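Local structure of adenine phosphoribosyltransferase, putative (Trypanosoma brucei brucei, 5VN4) at residues F19-S22 / P26-K29; K75-P80 / N147-L152; E135-R140 / G160-A165. The protein probably catalyses the transfer of a 5-phosphoribosyl group from its diphosphate donor to adenine, giving AMP and diphosphate in purine salvage. All coordinates share one frame; numbering follows the deposited sequence. Where two conformers were deposited one is given.

Contact 1: residues F19-S22 / P26-K29; sequences FTLS and PLRK
Arg28 reaches back from the first turn of helix 26-34 to the end of strand 18-21, and its guanidinium group takes up two successive backbone carbonyls there. The polar part of the contact is three bonds. NH2 of Arg28 gives the straightest, to O of Leu21 at 2.7 Å with an N-H...O angle of 153°; this oxygen lies close to the guanidinium plane. NE of Arg28 is shared: it bonds O of Ser22 at 3.0 Å, approaching from above that carbonyl's plane, and has a weak second bond to O of Leu21. Both acceptors therefore sit at the edge of the flat cation, which suits arginine, whose N-H groups all point outward in one plane. A bend in the chain (chi3 -70°), after two extended torsions, turns NE and NH2 onto the strand end. OG1 of Thr20 lies 2.9 Å from NH2 of Arg28 and is hydrogen-bonded to O of Thr210, while NH1 of Arg28 makes a salt bridge with Asp213; both of these partners belong to strand 208-213.

The apolar part is small. CD1 of Leu21 rests 3.9 Å from CB of Leu27, and Leu211 lies against both leucines. The branched apolar end of leucine suits this buried place, letting CD1 of Leu21 touch CB, CG and CD2 of Leu27 at once.

The whole is a short strand-loop-helix connection whose loop is bridged by an arginine binding carbonyls at the strand's end, beside strand 208-213 in the mixed sheet, where strand 18-21 runs between 11-15 and 208-213.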
loop_
_atom_site.group_PDB
_atom_site.type_symbol
_atom_site.label_atom_id
_atom_site.label_comp_id
_atom_site.label_asym_id
_atom_site.label_seq_id
_atom_site.Cartn_x
_atom_site.Cartn_y
_atom_site.Cartn_z
ATOM N N PHE A 19 7.494 17.860 -13.873
ATOM C CA PHE A 19 8.527 17.105 -14.572
ATOM C C PHE A 19 8.045 15.692 -14.868
ATOM O O PHE A 19 7.352 15.084 -14.049
ATOM C CB PHE A 19 9.791 16.993 -13.712
ATOM C CG PHE A 19 10.451 18.314 -13.413
ATOM C CD1 PHE A 19 10.019 19.106 -12.351
ATOM C CD2 PHE A 19 11.508 18.761 -14.190
ATOM C CE1 PHE A 19 10.640 20.327 -12.075
ATOM C CE2 PHE A 19 12.132 19.971 -13.915
ATOM C CZ PHE A 19 11.692 20.758 -12.856
ATOM N N THR A 20 8.440 15.171 -16.030
ATOM C CA THR A 20 8.134 13.802 -16.412
ATOM C C THR A 20 9.312 13.265 -17.220
ATOM O O THR A 20 10.167 14.025 -17.671
ATOM C CB THR A 20 6.808 13.746 -17.182
ATOM O OG1 THR A 20 6.378 12.387 -17.321
ATOM C CG2 THR A 20 6.944 14.383 -18.560
ATOM N N LEU A 21 9.380 11.945 -17.384
ATOM C CA LEU A 21 10.507 11.385 -18.118
ATOM C C LEU A 21 10.520 11.892 -19.558
ATOM O O LEU A 21 9.473 12.155 -20.157
ATOM C CB LEU A 21 10.447 9.857 -18.122
ATOM C CG LEU A 21 10.821 9.155 -16.815
ATOM C CD1 LEU A 21 10.423 7.689 -16.905
ATOM C CD2 LEU A 21 12.305 9.300 -16.506
ATOM N N SER A 22 11.723 12.018 -20.119
ATOM C CA SER A 22 11.851 12.375 -21.525
ATOM C C SER A 22 11.112 11.361 -22.402
ATOM O O SER A 22 10.848 10.226 -22.004
ATOM C CB SER A 22 13.323 12.409 -21.924
ATOM O OG SER A 22 13.866 11.104 -21.902
ATOM N N PRO A 26 14.402 5.123 -21.629
ATOM C CA PRO A 26 14.129 3.678 -21.590
ATOM C C PRO A 26 13.092 3.280 -20.553
ATOM O O PRO A 26 12.312 2.351 -20.799
ATOM C CB PRO A 26 15.509 3.069 -21.302
ATOM C CG PRO A 26 16.466 4.062 -21.877
ATOM C CD PRO A 26 15.846 5.411 -21.597
ATOM N N LEU A 27 13.037 3.969 -19.411
ATOM C CA LEU A 27 12.038 3.624 -18.406
ATOM C C LEU A 27 10.638 3.993 -18.881
ATOM O O LEU A 27 9.679 3.251 -18.631
ATOM C CB LEU A 27 12.375 4.282 -17.067
ATOM C CG LEU A 27 11.403 4.006 -15.916
ATOM C CD1 LEU A 27 11.202 2.509 -15.702
ATOM C CD2 LEU A 27 11.872 4.677 -14.624
ATOM N N ARG A 28 10.502 5.123 -19.584
ATOM C CA ARG A 28 9.213 5.447 -20.190
ATOM C C ARG A 28 8.779 4.366 -21.179
ATOM O O ARG A 28 7.611 3.966 -21.196
ATOM C CB ARG A 28 9.252 6.809 -20.877
ATOM C CG ARG A 28 7.944 7.137 -21.595
ATOM C CD ARG A 28 7.963 8.503 -22.250
ATOM N NE ARG A 28 7.951 9.611 -21.293
ATOM C CZ ARG A 28 6.851 10.123 -20.736
ATOM N NH1 ARG A 28 5.652 9.595 -20.981
ATOM N NH2 ARG A 28 6.952 11.153 -19.907
ATOM N N LYS A 29 9.704 3.886 -22.013
ATOM C CA LYS A 29 9.352 2.850 -22.979
ATOM C C LYS A 29 8.858 1.586 -22.283
ATOM O O LYS A 29 7.945 0.915 -22.779
ATOM C CB LYS A 29 10.545 2.554 -23.885
ATOM C CG LYS A 29 11.045 3.759 -24.671
ATOM C CD LYS A 29 10.067 4.215 -25.748
ATOM C CE LYS A 29 10.676 5.352 -26.581
ATOM N NZ LYS A 29 9.796 5.838 -27.680
#

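Contact 2: residues K75-P80 / N147-L152; sequences KNLQQP and NSRVVL
Gln79 lays its aliphatic part over one face of the Arg149 guanidinium. CG of Gln79 stands 3.2 Å from NE of Arg149, off centre toward the rim of the group, and CB of Gln79 lies 3.8 Å from CZ and from NH2 of Arg149. With CG anti to the backbone N (chi1 -176°) and a turn at chi2, the glutamine crosses the arginine at about a right angle. Its amide plane is turned 86° against the guanidinium, so the two flat groups do not stack; methylenes do the touching. Glutamine suits this exposed place, since it can offer CH2 groups to the cation and still end in a polar group. The arginine side chain has two conformers, and this account holds for one of them.

The edge of the same guanidinium serves the backbone of the loop. NE of Arg149 donates to O of Pro80 at 3.0 Å, with an N-H...O angle of 153°. That oxygen is nearly in the guanidinium plane, though NE itself stands above the plane of the carbonyl. A weak, bent bond runs from NH2 of Arg149 to O of Gln79 at 2.9 Å. A bend at chi3 brings NE and NH2 round to these neighbouring carbonyls. At the margin, CD1 of Leu77 comes to 4.5 Å from NH2 of Arg149, hardly more than a graze.

Arg149 opens strand 149-153, and its backbone pairs with Thr82 just before the parallel strand 83-87. On the other flank its side chain touches Thr176 and Val178 of strand 176-182. The contact thus clasps the loop between helix 60-75 and strand 83-87 to the beginning of the adjacent strand, at the surface of the mixed sheet.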
loop_
_atom_site.group_PDB
_atom_site.type_symbol
_atom_site.label_atom_id
_atom_site.label_comp_id
_atom_site.label_asym_id
_atom_site.label_seq_id
_atom_site.Cartn_x
_atom_site.Cartn_y
_atom_site.Cartn_z
ATOM N N LYS A 75 19.047 9.892 -2.965
ATOM C CA LYS A 75 20.388 9.663 -2.435
ATOM C C LYS A 75 21.356 10.747 -2.880
ATOM O O LYS A 75 22.355 11.003 -2.198
ATOM C CB LYS A 75 20.937 8.319 -2.910
ATOM C CG LYS A 75 20.548 7.119 -2.085
ATOM C CD LYS A 75 21.604 6.031 -2.244
ATOM C CE LYS A 75 21.069 4.667 -1.856
ATOM N NZ LYS A 75 20.372 4.711 -0.544
ATOM N N ASN A 76 21.100 11.371 -4.026
ATOM C CA ASN A 76 22.038 12.311 -4.620
ATOM C C ASN A 76 21.709 13.767 -4.308
ATOM O O ASN A 76 22.378 14.670 -4.824
ATOM C CB ASN A 76 22.161 12.051 -6.124
ATOM C CG ASN A 76 22.997 10.813 -6.427
ATOM O OD1 ASN A 76 24.156 10.721 -6.015
ATOM N ND2 ASN A 76 22.407 9.850 -7.128
ATOM N N LEU A 77 20.711 14.015 -3.464
ATOM C CA LEU A 77 20.467 15.365 -2.976
ATOM C C LEU A 77 21.605 15.802 -2.064
ATOM O O LEU A 77 22.153 15.001 -1.302
ATOM C CB LEU A 77 19.156 15.413 -2.194
ATOM C CG LEU A 77 17.887 15.125 -2.991
ATOM C CD1 LEU A 77 16.666 15.219 -2.094
ATOM C CD2 LEU A 77 17.781 16.087 -4.161
ATOM N N GLN A 78 21.961 17.086 -2.148
ATOM C CA GLN A 78 22.967 17.630 -1.241
ATOM C C GLN A 78 22.484 17.610 0.202
ATOM O O GLN A 78 23.290 17.446 1.125
ATOM C CB GLN A 78 23.344 19.052 -1.661
ATOM C CG GLN A 78 24.196 19.121 -2.918
ATOM C CD GLN A 78 24.121 20.473 -3.597
ATOM O OE1 GLN A 78 23.051 21.077 -3.685
ATOM N NE2 GLN A 78 25.261 20.959 -4.080
ATOM N N GLN A 79 21.180 17.768 0.416
ATOM C CA GLN A 79 20.584 17.691 1.743
ATOM C C GLN A 79 19.579 16.548 1.754
ATOM O O GLN A 79 18.572 16.608 1.028
ATOM C CB GLN A 79 19.903 19.013 2.098
ATOM C CG GLN A 79 19.323 19.062 3.501
ATOM C CD GLN A 79 20.365 18.931 4.601
ATOM O OE1 GLN A 79 20.049 18.519 5.719
ATOM N NE2 GLN A 79 21.607 19.293 4.297
ATOM N N PRO A 80 19.799 15.501 2.544
ATOM C CA PRO A 80 18.946 14.309 2.449
ATOM C C PRO A 80 17.524 14.581 2.913
ATOM O O PRO A 80 17.255 15.480 3.711
ATOM C CB PRO A 80 19.628 13.303 3.385
ATOM C CG PRO A 80 21.008 13.832 3.604
ATOM C CD PRO A 80 20.908 15.322 3.497
ATOM N N ASN A 147 11.402 20.156 11.558
ATOM C CA ASN A 147 12.764 19.923 11.107
ATOM C C ASN A 147 12.852 18.828 10.056
ATOM O O ASN A 147 13.957 18.473 9.631
ATOM C CB ASN A 147 13.664 19.627 12.311
ATOM C CG ASN A 147 13.786 20.823 13.231
ATOM O OD1 ASN A 147 14.020 21.938 12.772
ATOM N ND2 ASN A 147 13.587 20.609 14.523
ATOM N N SER A 148 11.718 18.296 9.617
ATOM C CA SER A 148 11.701 17.216 8.647
ATOM C C SER A 148 11.770 17.761 7.225
ATOM O O SER A 148 11.343 18.884 6.939
ATOM C CB SER A 148 10.429 16.387 8.819
ATOM O OG SER A 148 10.330 15.893 10.149
ATOM N N ARG A 149 12.332 16.946 6.336
ATOM C CA ARG A 149 12.369 17.220 4.904
ATOM C C ARG A 149 11.659 16.058 4.224
ATOM O O ARG A 149 12.186 14.940 4.186
ATOM C CB ARG A 149 13.812 17.372 4.421
ATOM C CG ARG A 149 14.465 18.685 4.868
ATOM C CD ARG A 149 15.945 18.750 4.517
ATOM N NE ARG A 149 16.207 18.284 3.158
ATOM C CZ ARG A 149 16.129 19.047 2.072
ATOM N NH1 ARG A 149 15.791 20.328 2.174
ATOM N NH2 ARG A 149 16.388 18.525 0.879
ATOM N N VAL A 150 10.460 16.315 3.707
ATOM C CA VAL A 150 9.581 15.225 3.308
ATOM C C VAL A 150 9.316 15.198 1.806
ATOM O O VAL A 150 9.351 16.218 1.108
ATOM C CB VAL A 150 8.263 15.229 4.116
ATOM C CG1 VAL A 150 8.548 15.318 5.605
ATOM C CG2 VAL A 150 7.370 16.357 3.677
ATOM N N VAL A 151 9.031 13.995 1.318
ATOM C CA VAL A 151 8.526 13.769 -0.031
ATOM C C VAL A 151 7.131 13.179 0.104
ATOM O O VAL A 151 6.929 12.255 0.897
ATOM C CB VAL A 151 9.442 12.800 -0.805
ATOM C CG1 VAL A 151 8.779 12.315 -2.101
ATOM C CG2 VAL A 151 10.778 13.452 -1.085
ATOM N N LEU A 152 6.174 13.718 -0.653
ATOM C CA LEU A 152 4.842 13.129 -0.786
ATOM C C LEU A 152 4.829 12.227 -2.012
ATOM O O LEU A 152 5.304 12.631 -3.078
ATOM C CB LEU A 152 3.801 14.233 -0.981
ATOM C CG LEU A 152 3.457 15.060 0.254
ATOM C CD1 LEU A 152 2.696 16.315 -0.162
ATOM C CD2 LEU A 152 2.662 14.238 1.240
#

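Contact 3: residues E135-R140 / G160-A165; sequences ECMTVR and GGTMLA. With HSX (5-O-phosphono-alpha-D-ribofuranose), chain D.
Met137 packs onto the first turn of helix 161-172, and its chain can be followed outward from the backbone. CB lies 4.1 Å from CB of Ala165, and CG comes nearer to the same methyl, at 3.9 Å. With CG anti to the carbonyl carbon (chi1 -70°) and a further bend at chi2, SD and CE then swing along the helix toward its start, until CE stands 4.3 Å from CG2 of Thr162. Ile109 of strand 106-109 also touches this methionine. A long, unbranched side chain can span the rise between two helical positions one turn apart, and the small alanine allows the 135-140 backbone to come close, with CA of Met137 and CA of Ala165 6.2 Å apart.

Thr162 serves both protein and ligand. Its CG2 meets CE of Met137 and also lies 3.8 Å from O3 of the sugar, while OG1 donates to O1X of the ribose 5-phosphate at 2.6 Å. The backbone N of Thr162 grips the same oxygen at 2.9 Å, and N of Gly160 bonds O2X of the phosphate. Gly160, at the N-cap, has a backbone shape (phi 82°) that calls for glycine. Thr159 and Lys127 bind the ligand as well, and Lys127 also bonds OG1 of Thr162.

The chemistry is divided accordingly: dispersion between methyl and methylene groups holds the helix face turned to 135-140, while N-H and hydroxyl donors at the helix N-terminus, probably helped by the helix dipole, hold the phosphate in the loop characteristic of type I phosphoribosyltransferases.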
loop_
_atom_site.group_PDB
_atom_site.type_symbol
_atom_site.label_atom_id
_atom_site.label_comp_id
_atom_site.label_asym_id
_atom_site.label_seq_id
_atom_site.Cartn_x
_atom_site.Cartn_y
_atom_site.Cartn_z
ATOM N N GLU A 135 -14.979 13.248 3.630
ATOM C CA GLU A 135 -13.718 12.517 3.667
ATOM C C GLU A 135 -12.527 13.469 3.647
ATOM O O GLU A 135 -12.437 14.356 2.794
ATOM C CB GLU A 135 -13.630 11.549 2.486
ATOM C CG GLU A 135 -14.722 10.486 2.453
ATOM C CD GLU A 135 -14.763 9.626 3.707
ATOM O OE1 GLU A 135 -15.842 9.074 4.011
ATOM O OE2 GLU A 135 -13.724 9.495 4.391
ATOM N N CYS A 136 -11.608 13.269 4.590
ATOM C CA CYS A 136 -10.357 14.006 4.673
ATOM C C CYS A 136 -9.217 13.001 4.741
ATOM O O CYS A 136 -9.425 11.811 4.998
ATOM C CB CYS A 136 -10.306 14.886 5.931
ATOM S SG CYS A 136 -11.684 16.030 6.133
ATOM N N MET A 137 -7.999 13.486 4.505
ATOM C CA MET A 137 -6.801 12.706 4.787
ATOM C C MET A 137 -6.284 13.047 6.176
ATOM O O MET A 137 -6.484 14.157 6.681
ATOM C CB MET A 137 -5.705 12.991 3.760
ATOM C CG MET A 137 -5.999 12.437 2.373
ATOM S SD MET A 137 -6.064 10.632 2.379
ATOM C CE MET A 137 -6.516 10.311 0.672
ATOM N N THR A 138 -5.614 12.077 6.793
ATOM C CA THR A 138 -5.072 12.246 8.133
ATOM C C THR A 138 -3.647 11.711 8.187
ATOM O O THR A 138 -3.230 10.904 7.354
ATOM C CB THR A 138 -5.929 11.550 9.203
ATOM O OG1 THR A 138 -5.989 10.147 8.921
ATOM C CG2 THR A 138 -7.342 12.126 9.234
ATOM N N VAL A 139 -2.907 12.165 9.198
ATOM C CA VAL A 139 -1.548 11.696 9.461
ATOM C C VAL A 139 -1.343 11.679 10.969
ATOM O O VAL A 139 -1.931 12.481 11.702
ATOM C CB VAL A 139 -0.498 12.567 8.726
ATOM C CG1 VAL A 139 -0.351 13.941 9.383
ATOM C CG2 VAL A 139 0.831 11.841 8.615
ATOM N N ARG A 140 -0.518 10.748 11.444
ATOM C CA ARG A 140 -0.257 10.628 12.873
ATOM C C ARG A 140 0.510 11.852 13.359
ATOM O O ARG A 140 1.520 12.230 12.760
ATOM C CB ARG A 140 0.584 9.373 13.119
ATOM C CG ARG A 140 0.536 8.819 14.530
ATOM C CD ARG A 140 1.337 7.519 14.635
ATOM N NE ARG A 140 2.758 7.733 14.365
ATOM C CZ ARG A 140 3.616 8.237 15.249
ATOM N NH1 ARG A 140 3.202 8.579 16.463
ATOM N NH2 ARG A 140 4.890 8.405 14.921
ATOM N N GLY A 160 -4.752 17.030 -8.638
ATOM C CA GLY A 160 -3.943 17.534 -7.550
ATOM C C GLY A 160 -4.695 17.754 -6.258
ATOM O O GLY A 160 -4.096 18.248 -5.289
ATOM N N GLY A 161 -5.974 17.382 -6.197
ATOM C CA GLY A 161 -6.708 17.497 -4.944
ATOM C C GLY A 161 -6.137 16.624 -3.842
ATOM O O GLY A 161 -6.030 17.050 -2.690
ATOM N N THR A 162 -5.764 15.392 -4.170
ATOM C CA THR A 162 -5.182 14.527 -3.150
ATOM C C THR A 162 -3.865 15.104 -2.651
ATOM O O THR A 162 -3.628 15.184 -1.440
ATOM C CB THR A 162 -5.008 13.106 -3.695
ATOM O OG1 THR A 162 -6.281 12.620 -4.147
ATOM C CG2 THR A 162 -4.451 12.167 -2.610
ATOM N N MET A 163 -3.008 15.546 -3.572
ATOM C CA MET A 163 -1.743 16.147 -3.157
ATOM C C MET A 163 -1.964 17.366 -2.273
ATOM O O MET A 163 -1.214 17.579 -1.315
ATOM C CB MET A 163 -0.859 16.486 -4.361
ATOM C CG MET A 163 -0.032 15.320 -4.866
ATOM S SD MET A 163 1.161 14.762 -3.626
ATOM C CE MET A 163 1.554 13.153 -4.352
ATOM N N LEU A 164 -2.989 18.177 -2.574
ATOM C CA LEU A 164 -3.294 19.331 -1.735
ATOM C C LEU A 164 -3.561 18.913 -0.294
ATOM O O LEU A 164 -3.103 19.573 0.646
ATOM C CB LEU A 164 -4.497 20.083 -2.308
ATOM C CG LEU A 164 -5.022 21.234 -1.445
ATOM C CD1 LEU A 164 -3.961 22.325 -1.260
ATOM C CD2 LEU A 164 -6.311 21.822 -2.026
ATOM N N ALA A 165 -4.305 17.824 -0.098
ATOM C CA ALA A 165 -4.551 17.335 1.252
ATOM C C ALA A 165 -3.242 16.975 1.951
ATOM O O ALA A 165 -3.055 17.277 3.136
ATOM C CB ALA A 165 -5.496 16.136 1.199
HETATM C C1 HSX D . -6.630 8.237 -6.841
HETATM O O4 HSX D . -6.833 9.659 -6.915
HETATM C C2 HSX D . -5.130 8.083 -7.007
HETATM O O2 HSX D . -4.653 6.847 -6.459
HETATM C C3 HSX D . -4.591 9.308 -6.299
HETATM O O3 HSX D . -4.606 9.127 -4.869
HETATM C C4 HSX D . -5.624 10.369 -6.649
HETATM C C5 HSX D . -5.221 11.214 -7.858
HETATM O O5 HSX D . -6.296 12.071 -8.253
HETATM P "P'" HSX D . -6.284 13.656 -7.909
HETATM O O1X HSX D . -6.576 13.833 -6.430
HETATM O O2X HSX D . -4.933 14.181 -8.311
HETATM O O3X HSX D . -7.396 14.183 -8.793
HETATM O O1 HSX D . -7.046 7.758 -5.555
#

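In the fold
Contact 1 comes first along the chain and closes before the others begin, whereas contacts 2 and 3 interlock: 75-80, 135-140, 147-152 and 160-165 alternate between them. Contacts 1 and 2 both reach the mixed sheet, with centres 22 Å apart and no touch. The centres of contacts 1 and 3 are 27 Å apart, on opposite sides of the chain's centre. Contacts 2 and 3, with centres 21 Å apart, do meet, because CB of Leu152 packs on SD of Met163 at 3.8 Å. Strand 149-153 of contact 2 thereby backs helix 161-172, whose start holds the ribose 5-phosphate, within the phosphoribosyltransferase domain; contact 1 belongs to the amino-terminal part added along the sheet.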